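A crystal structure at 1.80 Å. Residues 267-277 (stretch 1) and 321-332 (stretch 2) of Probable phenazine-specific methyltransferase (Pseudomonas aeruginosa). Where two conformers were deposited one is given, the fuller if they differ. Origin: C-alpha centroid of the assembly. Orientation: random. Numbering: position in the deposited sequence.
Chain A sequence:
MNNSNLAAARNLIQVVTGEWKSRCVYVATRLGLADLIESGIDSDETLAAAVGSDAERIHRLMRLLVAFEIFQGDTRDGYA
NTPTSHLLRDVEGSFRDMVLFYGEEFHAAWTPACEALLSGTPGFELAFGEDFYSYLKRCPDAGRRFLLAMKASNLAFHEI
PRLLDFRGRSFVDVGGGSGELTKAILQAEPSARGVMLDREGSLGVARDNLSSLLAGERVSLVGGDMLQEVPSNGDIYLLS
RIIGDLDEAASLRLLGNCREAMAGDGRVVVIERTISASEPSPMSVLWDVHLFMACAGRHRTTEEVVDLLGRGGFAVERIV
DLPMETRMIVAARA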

# COMPACT_ATOMS: atom_id res chain seq x y z
N ARG A 267 -13.40 24.10 30.66
CA ARG A 267 -12.43 23.10 30.22
C ARG A 267 -11.87 23.60 28.91
O ARG A 267 -12.57 24.26 28.16
CB ARG A 267 -13.09 21.70 30.00
CG ARG A 267 -13.59 20.95 31.29
CD ARG A 267 -12.43 20.87 32.31
NE ARG A 267 -12.73 20.10 33.52
CZ ARG A 267 -13.06 20.65 34.70
NH1 ARG A 267 -13.29 19.88 35.75
NH2 ARG A 267 -13.16 21.98 34.83
N VAL A 268 -10.60 23.30 28.66
CA VAL A 268 -10.02 23.40 27.33
C VAL A 268 -9.88 21.96 26.84
O VAL A 268 -9.51 21.05 27.61
CB VAL A 268 -8.67 24.15 27.31
CG1 VAL A 268 -7.84 23.79 26.10
CG2 VAL A 268 -8.89 25.68 27.36
N VAL A 269 -10.26 21.73 25.57
CA VAL A 269 -10.29 20.38 25.02
C VAL A 269 -9.49 20.43 23.71
O VAL A 269 -9.87 21.12 22.75
CB VAL A 269 -11.75 19.90 24.75
CG1 VAL A 269 -11.76 18.55 23.91
CG2 VAL A 269 -12.54 19.75 26.09
N VAL A 270 -8.34 19.74 23.70
CA VAL A 270 -7.46 19.72 22.55
C VAL A 270 -7.75 18.42 21.78
O VAL A 270 -7.75 17.30 22.37
CB VAL A 270 -6.01 19.72 23.00
CG1 VAL A 270 -5.09 19.58 21.80
CG2 VAL A 270 -5.67 21.00 23.84
N ILE A 271 -8.08 18.55 20.50
CA ILE A 271 -8.39 17.37 19.69
C ILE A 271 -7.33 17.37 18.63
O ILE A 271 -7.31 18.30 17.83
CB ILE A 271 -9.79 17.49 19.06
CG1 ILE A 271 -10.85 17.65 20.15
CG2 ILE A 271 -10.10 16.29 18.17
CD1 ILE A 271 -12.05 18.45 19.69
N GLU A 272 -6.42 16.37 18.65
CA GLU A 272 -5.29 16.39 17.74
C GLU A 272 -4.65 15.02 17.64
O GLU A 272 -4.75 14.23 18.58
CB GLU A 272 -4.23 17.44 18.14
CG GLU A 272 -3.62 18.12 16.87
CD GLU A 272 -3.32 19.60 17.01
OE1 GLU A 272 -2.84 20.04 18.08
OE2 GLU A 272 -3.53 20.35 16.02
N ARG A 273 -4.06 14.68 16.51
CA ARG A 273 -3.28 13.42 16.54
C ARG A 273 -1.96 13.68 17.27
O ARG A 273 -1.26 14.60 16.93
CB ARG A 273 -2.89 12.92 15.17
CG ARG A 273 -4.02 12.56 14.29
CD ARG A 273 -3.44 11.57 13.18
NE ARG A 273 -4.62 11.08 12.50
CZ ARG A 273 -5.03 11.58 11.36
NH1 ARG A 273 -4.27 12.49 10.75
NH2 ARG A 273 -6.13 11.11 10.82
N THR A 274 -1.64 12.89 18.27
CA THR A 274 -0.31 13.05 18.88
C THR A 274 0.42 11.70 18.80
O THR A 274 -0.23 10.67 18.76
CB THR A 274 -0.38 13.48 20.37
OG1 THR A 274 -1.02 12.43 21.12
CG2 THR A 274 -1.16 14.76 20.54
N ILE A 275 1.75 11.71 18.85
CA ILE A 275 2.57 10.53 18.80
C ILE A 275 2.99 10.17 20.24
O ILE A 275 3.54 11.00 20.96
CB ILE A 275 3.84 10.79 17.90
CG1 ILE A 275 3.52 11.42 16.55
CG2 ILE A 275 4.67 9.55 17.74
CD1 ILE A 275 2.67 10.56 15.61
N SER A 276 2.66 8.95 20.69
CA SER A 276 3.23 8.41 21.92
C SER A 276 4.75 8.32 21.73
O SER A 276 5.23 7.53 20.92
CB SER A 276 2.59 7.06 22.23
OG SER A 276 1.17 7.16 22.27
N ALA A 277 5.49 9.14 22.46
CA ALA A 277 6.97 9.19 22.40
C ALA A 277 7.69 7.85 22.67
O ALA A 277 8.72 7.59 22.09
CB ALA A 277 7.51 10.27 23.31
N ASP A 321 -8.40 8.16 23.63
CA ASP A 321 -8.11 7.78 22.25
C ASP A 321 -9.37 7.76 21.43
O ASP A 321 -10.28 6.95 21.71
CB ASP A 321 -7.44 6.41 22.19
CG ASP A 321 -6.03 6.42 22.77
OD1 ASP A 321 -5.50 7.52 23.00
OD2 ASP A 321 -5.44 5.34 22.98
N LEU A 322 -9.42 8.63 20.43
CA LEU A 322 -10.57 8.70 19.51
C LEU A 322 -10.29 7.94 18.20
O LEU A 322 -9.16 7.52 17.94
CB LEU A 322 -10.94 10.18 19.21
CG LEU A 322 -11.22 11.23 20.30
CD1 LEU A 322 -11.29 12.62 19.60
CD2 LEU A 322 -12.54 10.94 21.04
N PRO A 323 -11.33 7.73 17.35
CA PRO A 323 -11.05 7.09 16.05
C PRO A 323 -10.01 7.79 15.19
O PRO A 323 -9.78 9.00 15.33
CB PRO A 323 -12.43 7.10 15.34
CG PRO A 323 -13.44 7.21 16.42
CD PRO A 323 -12.76 8.02 17.54
N MET A 324 -9.41 6.99 14.29
CA MET A 324 -8.45 7.44 13.30
C MET A 324 -7.27 8.15 13.92
O MET A 324 -6.92 9.27 13.52
CB MET A 324 -9.13 8.31 12.26
CG MET A 324 -10.53 7.80 11.97
SD MET A 324 -10.98 8.07 10.27
CE MET A 324 -9.33 8.24 9.51
N GLU A 325 -6.69 7.50 14.94
CA GLU A 325 -5.47 7.94 15.58
C GLU A 325 -5.54 9.39 16.12
O GLU A 325 -4.52 10.07 16.18
CB GLU A 325 -4.24 7.73 14.65
CG GLU A 325 -3.90 6.26 14.29
CD GLU A 325 -3.53 5.40 15.50
OE1 GLU A 325 -2.95 5.93 16.47
OE2 GLU A 325 -3.81 4.18 15.47
N THR A 326 -6.71 9.83 16.57
CA THR A 326 -6.78 11.21 17.12
C THR A 326 -6.94 11.16 18.63
O THR A 326 -7.41 10.16 19.17
CB THR A 326 -7.90 12.11 16.47
OG1 THR A 326 -8.33 13.14 17.39
CG2 THR A 326 -9.07 11.31 16.09
N ARG A 327 -6.50 12.21 19.30
CA ARG A 327 -6.52 12.19 20.77
C ARG A 327 -7.44 13.27 21.23
O ARG A 327 -7.51 14.33 20.58
CB ARG A 327 -5.16 12.53 21.31
CG ARG A 327 -4.74 11.64 22.42
CD ARG A 327 -3.54 10.85 21.91
NE ARG A 327 -3.61 9.44 22.27
CZ ARG A 327 -2.65 8.56 22.00
NH1 ARG A 327 -1.52 8.93 21.39
NH2 ARG A 327 -2.81 7.31 22.36
N MET A 328 -8.07 13.05 22.38
CA MET A 328 -8.85 14.14 22.99
C MET A 328 -8.18 14.37 24.34
O MET A 328 -8.12 13.44 25.13
CB MET A 328 -10.32 13.76 23.20
CG MET A 328 -11.14 14.90 23.92
SD MET A 328 -12.88 14.47 24.17
CE MET A 328 -12.72 13.35 25.57
N ILE A 329 -7.67 15.56 24.56
CA ILE A 329 -7.01 15.90 25.85
C ILE A 329 -7.89 16.98 26.54
O ILE A 329 -8.00 18.10 26.02
CB ILE A 329 -5.58 16.39 25.61
CG1 ILE A 329 -4.72 15.26 24.98
CG2 ILE A 329 -4.92 16.86 26.92
CD1 ILE A 329 -3.42 15.78 24.29
N VAL A 330 -8.48 16.62 27.69
CA VAL A 330 -9.29 17.57 28.46
C VAL A 330 -8.44 18.17 29.61
O VAL A 330 -7.79 17.42 30.37
CB VAL A 330 -10.61 16.95 28.96
CG1 VAL A 330 -11.49 18.04 29.63
CG2 VAL A 330 -11.39 16.32 27.80
N ALA A 331 -8.40 19.49 29.72
CA ALA A 331 -7.63 20.11 30.79
C ALA A 331 -8.50 21.16 31.49
O ALA A 331 -9.37 21.77 30.86
CB ALA A 331 -6.34 20.71 30.26
N ALA A 332 -8.30 21.32 32.80
CA ALA A 332 -8.93 22.43 33.56
C ALA A 332 -7.88 23.42 34.02
O ALA A 332 -6.66 23.18 33.94
CB ALA A 332 -9.73 21.91 34.74
O HOH W 1 -3.33 10.36 18.42
O HOH W 2 -0.63 6.01 20.05

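The two stretches meet as neighbouring antiparallel strands, paired from V268 with A331 to E272 with R327, whose axes approach to 4.7 Å with 164° between their N-to-C directions. Three hydrogen-bonded pairs carry the ladder, each closed by two backbone bonds. V268 N donates to A331 O at 2.9 Å and A331 N to V268 O at 2.8 Å; V270 N reaches I329 O at 2.9 Å and I329 N reaches V270 O at 2.8 Å; E272 N lies 3.0 Å from R327 O, and R327 N 2.8 Å from E272 O. Between them sit the non-hydrogen-bonded pairs V269-V330 and I271-M328, with their CA atoms only 4.5 and 4.6 Å apart. Here CA-H groups point at the carbonyls of the other strand, as in I271 CA to R327 O at 3.3 Å.

Because successive residues alternate in direction, the ladder sorts its side chains onto two faces. V269, I271, M328 and V330 share one face, and V268, V270, I329 and A331 the other. Beta-branched valine and isoleucine suit such extended backbone, and all eight residues are buried. On the first face V269 CG1 packs against M328 CG at 3.7 Å and V269 CG2 against V330 CG2 at 4.0 Å, while I271 CG2 reaches L322 CD1, beyond the strand pair, at 4.1 Å. On the second, V270 CB and I329 CB lie 4.3 Å apart. A331 presents just a methyl beside V268.

Arginines work where the contact becomes more exposed. At one end, the R267 guanidinium lays a face over A332, NH2 to CB 3.4 Å, an arrangement that leaves its edge free for polar partners elsewhere in the structure. At the other, R273 points its CB sideways, but its long chain, with chi2 and chi3 both t, brings NE to M324 O at 3.1 Å, a hydrogen bond supplemented by a weak one from NH2 to the same oxygen at 3.4 Å. The carbonyl lies near the guanidinium plane, where the N-H groups point.

R327 has the largest area covered by the opposing stretch. Its charge is met within its own stretch by D321: NE and NH2 each donate to D321 OD1 at 2.8 Å, forming a salt bridge. This anchored side chain also passes T274, whose OG1 lies 3.1 Å from R327 CD, and brings NH1 to 3.3 Å from S276 OG. Water 1 links the stretches nearby, accepting from T274 N at 3.0 Å and donating to E325 O at 2.6 Å.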